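Local structure of orotidine 5'-phosphate decarboxylase (Methanocaldococcus jannaschii, 4LUI) at residues V40-D45 / N219-A224; N73-A78 / Y99-I104. The protein is an orotidine 5'-phosphate decarboxylase, which converts orotidine 5'-monophosphate to UMP in the last step of de novo UMP synthesis. All blocks are in the same frame, centred on the assembly; numbering follows the deposited sequence.

Interaction 1: residues V40-D45 / N219-A224; sequences VEDVKD and NPKEEA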
loop_
_atom_site.group_PDB
_atom_site.type_symbol
_atom_site.label_atom_id
_atom_site.label_comp_id
_atom_site.label_asym_id
_atom_site.label_seq_id
_atom_site.Cartn_x
_atom_site.Cartn_y
_atom_site.Cartn_z
ATOM N N VAL B 40 -23.204 -4.278 -1.966
ATOM C CA VAL B 40 -23.438 -3.113 -1.111
ATOM C C VAL B 40 -24.928 -2.805 -0.958
ATOM O O VAL B 40 -25.420 -2.626 0.159
ATOM C CB VAL B 40 -22.691 -1.864 -1.628
ATOM C CG1 VAL B 40 -23.151 -0.622 -0.874
ATOM C CG2 VAL B 40 -21.190 -2.042 -1.479
ATOM N N GLU B 41 -25.646 -2.756 -2.077
ATOM C CA GLU B 41 -27.080 -2.501 -2.044
ATOM C C GLU B 41 -27.798 -3.552 -1.207
ATOM O O GLU B 41 -28.751 -3.247 -0.482
ATOM C CB GLU B 41 -27.649 -2.481 -3.469
ATOM C CG GLU B 41 -29.175 -2.428 -3.541
ATOM C CD GLU B 41 -29.732 -1.044 -3.267
ATOM O OE1 GLU B 41 -28.931 -0.103 -3.070
ATOM O OE2 GLU B 41 -30.974 -0.896 -3.259
ATOM N N ASP B 42 -27.327 -4.791 -1.301
ATOM C CA ASP B 42 -28.000 -5.917 -0.662
ATOM C C ASP B 42 -27.780 -5.944 0.859
ATOM O O ASP B 42 -28.693 -6.326 1.606
ATOM C CB ASP B 42 -27.532 -7.238 -1.294
ATOM C CG ASP B 42 -28.629 -8.299 -1.331
ATOM O OD1 ASP B 42 -29.810 -7.933 -1.513
ATOM O OD2 ASP B 42 -28.311 -9.502 -1.184
ATOM N N VAL B 43 -26.593 -5.524 1.310
ATOM C CA VAL B 43 -26.223 -5.654 2.731
ATOM C C VAL B 43 -26.323 -4.365 3.553
ATOM O O VAL B 43 -26.112 -4.392 4.762
ATOM C CB VAL B 43 -24.796 -6.202 2.904
ATOM C CG1 VAL B 43 -24.603 -7.459 2.052
ATOM C CG2 VAL B 43 -23.770 -5.126 2.542
ATOM N N LYS B 44 -26.673 -3.255 2.909
ATOM C CA LYS B 44 -26.560 -1.931 3.535
ATOM C C LYS B 44 -27.313 -1.770 4.863
ATOM O O LYS B 44 -26.911 -0.978 5.712
ATOM C CB LYS B 44 -26.986 -0.836 2.553
ATOM C CG LYS B 44 -28.413 -0.982 2.070
ATOM C CD LYS B 44 -28.797 0.087 1.056
ATOM C CE LYS B 44 -30.268 -0.034 0.690
ATOM N NZ LYS B 44 -30.712 1.028 -0.256
ATOM N N ASP B 45 -28.391 -2.521 5.051
ATOM C CA ASP B 45 -29.190 -2.390 6.267
ATOM C C ASP B 45 -28.624 -3.170 7.457
ATOM O O ASP B 45 -29.113 -3.038 8.581
ATOM C CB ASP B 45 -30.640 -2.828 6.016
ATOM C CG ASP B 45 -31.374 -1.912 5.056
ATOM O OD1 ASP B 45 -31.061 -0.705 5.009
ATOM O OD2 ASP B 45 -32.282 -2.405 4.353
ATOM N N ASN B 219 -26.728 -14.863 -1.601
ATOM C CA ASN B 219 -27.667 -14.096 -0.798
ATOM C C ASN B 219 -26.935 -13.346 0.301
ATOM O O ASN B 219 -27.065 -13.658 1.483
ATOM C CB ASN B 219 -28.769 -14.998 -0.240
ATOM C CG ASN B 219 -29.537 -15.707 -1.339
ATOM O OD1 ASN B 219 -29.398 -16.917 -1.531
ATOM N ND2 ASN B 219 -30.345 -14.952 -2.081
ATOM N N PRO B 220 -26.142 -12.353 -0.105
ATOM C CA PRO B 220 -25.326 -11.637 0.877
ATOM C C PRO B 220 -26.171 -10.947 1.950
ATOM O O PRO B 220 -25.655 -10.789 3.059
ATOM C CB PRO B 220 -24.571 -10.601 0.034
ATOM C CG PRO B 220 -24.709 -11.058 -1.377
ATOM C CD PRO B 220 -25.978 -11.821 -1.468
ATOM N N LYS B 221 -27.409 -10.548 1.644
ATOM C CA LYS B 221 -28.257 -9.883 2.646
ATOM C C LYS B 221 -28.481 -10.785 3.855
ATOM O O LYS B 221 -28.284 -10.358 4.998
ATOM C CB LYS B 221 -29.603 -9.435 2.058
ATOM C CG LYS B 221 -30.495 -8.679 3.047
ATOM C CD LYS B 221 -31.854 -8.335 2.447
ATOM C CE LYS B 221 -31.707 -7.293 1.351
ATOM N NZ LYS B 221 -32.979 -7.087 0.599
ATOM N N GLU B 222 -28.874 -12.031 3.599
ATOM C CA GLU B 222 -29.118 -13.002 4.666
ATOM C C GLU B 222 -27.857 -13.298 5.477
ATOM O O GLU B 222 -27.932 -13.515 6.690
ATOM C CB GLU B 222 -29.643 -14.319 4.094
ATOM C CG GLU B 222 -30.939 -14.211 3.322
ATOM C CD GLU B 222 -31.271 -15.503 2.597
ATOM O OE1 GLU B 222 -32.089 -15.467 1.652
ATOM O OE2 GLU B 222 -30.706 -16.554 2.974
ATOM N N GLU B 223 -26.712 -13.354 4.801
ATOM C CA GLU B 223 -25.446 -13.576 5.495
ATOM C C GLU B 223 -25.102 -12.391 6.386
ATOM O O GLU B 223 -24.702 -12.573 7.536
ATOM C CB GLU B 223 -24.307 -13.860 4.505
ATOM C CG GLU B 223 -24.579 -15.045 3.605
ATOM C CD GLU B 223 -25.060 -16.264 4.372
ATOM O OE1 GLU B 223 -24.414 -16.640 5.371
ATOM O OE2 GLU B 223 -26.087 -16.846 3.972
ATOM N N ALA B 224 -25.256 -11.174 5.866
ATOM C CA ALA B 224 -24.946 -9.984 6.658
ATOM C C ALA B 224 -25.865 -9.931 7.875
ATOM O O ALA B 224 -25.421 -9.622 8.986
ATOM C CB ALA B 224 -25.092 -8.721 5.815
#

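Interaction 2: residues N73-A78 / Y99-I104; sequences NKEVIA and YADGII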
loop_
_atom_site.group_PDB
_atom_site.type_symbol
_atom_site.label_atom_id
_atom_site.label_comp_id
_atom_site.label_asym_id
_atom_site.label_seq_id
_atom_site.Cartn_x
_atom_site.Cartn_y
_atom_site.Cartn_z
ATOM N N ASN B 73 -24.996 4.921 2.352
ATOM C CA ASN B 73 -24.974 5.902 3.436
ATOM C C ASN B 73 -24.276 5.406 4.702
ATOM O O ASN B 73 -24.557 5.873 5.805
ATOM C CB ASN B 73 -26.389 6.390 3.761
ATOM C CG ASN B 73 -26.400 7.797 4.306
ATOM O OD1 ASN B 73 -25.454 8.558 4.095
ATOM N ND2 ASN B 73 -27.469 8.155 5.009
ATOM N N LYS B 74 -23.369 4.449 4.536
ATOM C CA LYS B 74 -22.589 3.938 5.655
ATOM C C LYS B 74 -21.114 4.285 5.441
ATOM O O LYS B 74 -20.694 4.656 4.342
ATOM C CB LYS B 74 -22.766 2.421 5.807
ATOM C CG LYS B 74 -24.213 1.953 6.043
ATOM C CD LYS B 74 -24.677 2.244 7.462
ATOM C CE LYS B 74 -26.159 1.897 7.661
ATOM N NZ LYS B 74 -26.402 0.437 7.857
ATOM N N GLU B 75 -20.343 4.150 6.508
ATOM C CA GLU B 75 -18.933 4.501 6.532
ATOM C C GLU B 75 -18.123 3.654 5.554
ATOM O O GLU B 75 -18.210 2.435 5.582
ATOM C CB GLU B 75 -18.426 4.269 7.951
ATOM C CG GLU B 75 -16.973 4.557 8.177
ATOM C CD GLU B 75 -16.613 4.430 9.639
ATOM O OE1 GLU B 75 -17.094 3.472 10.299
ATOM O OE2 GLU B 75 -15.871 5.304 10.133
ATOM N N VAL B 76 -17.317 4.289 4.708
ATOM C CA VAL B 76 -16.458 3.545 3.781
ATOM C C VAL B 76 -14.991 3.766 4.130
ATOM O O VAL B 76 -14.519 4.906 4.177
ATOM C CB VAL B 76 -16.716 3.938 2.317
ATOM C CG1 VAL B 76 -15.713 3.250 1.379
ATOM C CG2 VAL B 76 -18.147 3.583 1.934
ATOM N N ILE B 77 -14.281 2.670 4.376
ATOM C CA ILE B 77 -12.881 2.715 4.804
ATOM C C ILE B 77 -11.989 2.155 3.708
ATOM O O ILE B 77 -12.251 1.075 3.190
ATOM C CB ILE B 77 -12.655 1.857 6.065
ATOM C CG1 ILE B 77 -13.535 2.347 7.221
ATOM C CG2 ILE B 77 -11.176 1.844 6.470
ATOM C CD1 ILE B 77 -13.436 3.832 7.492
ATOM N N ALA B 78 -10.947 2.896 3.344
ATOM C CA ALA B 78 -10.028 2.446 2.302
ATOM C C ALA B 78 -8.831 1.732 2.905
ATOM O O ALA B 78 -7.995 2.357 3.568
ATOM C CB ALA B 78 -9.575 3.614 1.452
ATOM N N TYR B 99 -13.614 10.645 -1.306
ATOM C CA TYR B 99 -14.850 9.866 -1.242
ATOM C C TYR B 99 -14.930 8.900 -0.060
ATOM O O TYR B 99 -16.026 8.623 0.437
ATOM C CB TYR B 99 -15.100 9.119 -2.554
ATOM C CG TYR B 99 -15.145 10.038 -3.749
ATOM C CD1 TYR B 99 -16.110 11.028 -3.844
ATOM C CD2 TYR B 99 -14.213 9.926 -4.775
ATOM C CE1 TYR B 99 -16.152 11.886 -4.926
ATOM C CE2 TYR B 99 -14.250 10.780 -5.869
ATOM C CZ TYR B 99 -15.222 11.758 -5.937
ATOM O OH TYR B 99 -15.274 12.619 -7.017
ATOM N N ALA B 100 -13.789 8.378 0.384
ATOM C CA ALA B 100 -13.787 7.495 1.548
ATOM C C ALA B 100 -13.918 8.295 2.844
ATOM O O ALA B 100 -13.611 9.486 2.891
ATOM C CB ALA B 100 -12.524 6.670 1.592
ATOM N N ASP B 101 -14.353 7.616 3.895
ATOM C CA ASP B 101 -14.527 8.244 5.194
ATOM C C ASP B 101 -13.345 7.997 6.110
ATOM O O ASP B 101 -13.215 8.649 7.136
ATOM C CB ASP B 101 -15.799 7.717 5.845
ATOM C CG ASP B 101 -17.012 8.027 5.018
ATOM O OD1 ASP B 101 -17.277 9.234 4.819
ATOM O OD2 ASP B 101 -17.683 7.079 4.556
ATOM N N GLY B 102 -12.498 7.051 5.736
ATOM C CA GLY B 102 -11.336 6.723 6.535
ATOM C C GLY B 102 -10.329 5.988 5.680
ATOM O O GLY B 102 -10.660 5.465 4.616
ATOM N N ILE B 103 -9.087 5.974 6.146
ATOM C CA ILE B 103 -8.014 5.331 5.409
ATOM C C ILE B 103 -7.105 4.572 6.376
ATOM O O ILE B 103 -6.845 5.038 7.498
ATOM C CB ILE B 103 -7.238 6.385 4.567
ATOM C CG1 ILE B 103 -6.216 5.720 3.646
ATOM C CG2 ILE B 103 -6.593 7.453 5.459
ATOM C CD1 ILE B 103 -5.526 6.738 2.731
ATOM N N ILE B 104 -6.655 3.389 5.950
ATOM C CA ILE B 104 -5.792 2.548 6.769
ATOM C C ILE B 104 -4.336 2.735 6.346
ATOM O O ILE B 104 -4.010 2.649 5.153
ATOM C CB ILE B 104 -6.217 1.060 6.688
ATOM C CG1 ILE B 104 -7.586 0.885 7.360
ATOM C CG2 ILE B 104 -5.172 0.164 7.346
ATOM C CD1 ILE B 104 -8.244 -0.462 7.098
#

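Interaction 1: residues V40-D45 / N219-A224
The backbones of Val43 and Lys221 come closest, CA to CA 4.7 Å, where the C-terminal part of helix 33-43 meets the first turn of helix 220-230. Asp42 carries the polar half of the contact. Asp42 OD2 accepts the backbone N-H of Lys221, 3.1 Å from Lys221 N, but the bond is bent: the angle at the hydrogen is 139°, and the donor arrives from above the carboxylate, 55° out of its plane. Asp42 OD2 also lies 3.3 Å from Pro220 CD, lodged against the proline ring. The Asn219 side chain makes no capping bond; Asp42, from the other helix, instead supplies an acceptor in the first turn, where its negative charge would probably be favourable to the helix dipole. Lys221 runs crosswise to Asp42. Its CG stands opposite the backbone N (chi1 -177°) and the chain then bends at chi3, keeping its methylenes against Asp42, with Lys221 CE 3.2 Å from Asp42 O. The ammonium makes only a long salt bridge, Lys221 NZ to Asp42 OD1 3.9 Å. Replacing Asp42 with an alanine would probably deprive the Lys221 N-H of this acceptor and leave its ammonium without that anionic mate. Beneath the polar layer lies a small apolar one. The Val43 side chain crosses Pro220 at about a right angle, Val43 CG1 3.7 Å from Pro220 CB, while Val43 CB meets Ala224 CB at 3.9 Å, one helical turn further on. Val43, Pro220 and Ala224 are buried, whereas Lys221 is exposed, so the contact grades from surface to interior. Ile214 of helix 212-215 touches both Val43 and Pro220, Tyr46 meets Lys221 and Ala224, and Cys72 of helix 63-72 packs on Val40 and Lys44, seating the junction in the helical layer outside the barrel.

Interaction 2: residues N73-A78 / Y99-I104
Ile77 pairs with Gly102 and Ala78 with Ile103 as parallel neighbours in the TIM barrel, the strands 75-82 and 102-106 of one beta-alpha-beta unit, joined by helix 86-97. Short axes of the two pass 4.5 Å apart and diverge by 29°, in keeping with the twist of a closed barrel. The tight part lies at the paired residues. Gly102 O accepts Ala78 N at 2.9 Å in a nearly straight bond (175° at the hydrogen), and Ala78 O in turn receives the N-H of Ile104. With chi1 at -59°, Ile77 CG1 lies anti to the carbonyl carbon and leads Ile77 CD1 to 3.7 Å from Gly102 CA, a space that a CB there would invade. Ile77 CG2, anti to the backbone N, meets Ile104 CD1 at 3.8 Å, the two side chains crossing at about a right angle. Ile129 of strand 127-131 touches both isoleucines, closing this buried apolar cluster. The other face, with Ala78 and Ile103, lies against Thr96 of helix 86-97. The looser, partly exposed side is that of the Glu75 and Asp101 side chains: Glu75 CG comes no nearer than 4.1 Å to Asp101 CB, and the carboxylates turn to separate cations, Glu75 to Lys127 and Asp101 to Lys69. The backbone beside them stays firmly held, for Asp101, before the regular pairing, grips Val76 twice. Val76 O takes the Asp101 N-H in its carbonyl plane, 2.7 Å from Asp101 N, and also a weaker bond from Gly102 N. With the Asp101 carboxyl carbon set beside its own backbone N, the side chain turns back toward Val76, where Asp101 OD2 accepts Val76 N at 2.8 Å through the anti lone pair, the one facing away from OD1.

Along the chain the order is 40-45, 73-78, 99-104, 219-224, so interaction 2 is nested inside the loop that interaction 1 closes. Their centres lie about 18 Å apart. Interaction 1 joins the early helix 33-43 to the final helix 220-230 on the outside of the barrel, bringing the two ends of the fold together; interaction 2 joins adjacent strands of its wall. Lys74 bridges them: Lys74 NZ is 2.6 Å from Lys44 O, a probable hydrogen bond. It links the chain around the C-terminal part of helix 33-43 with the residue just before strand 75-82, in a barrel whose residues Lys51 and Val82, near interaction 2, are predicted to bind substrate.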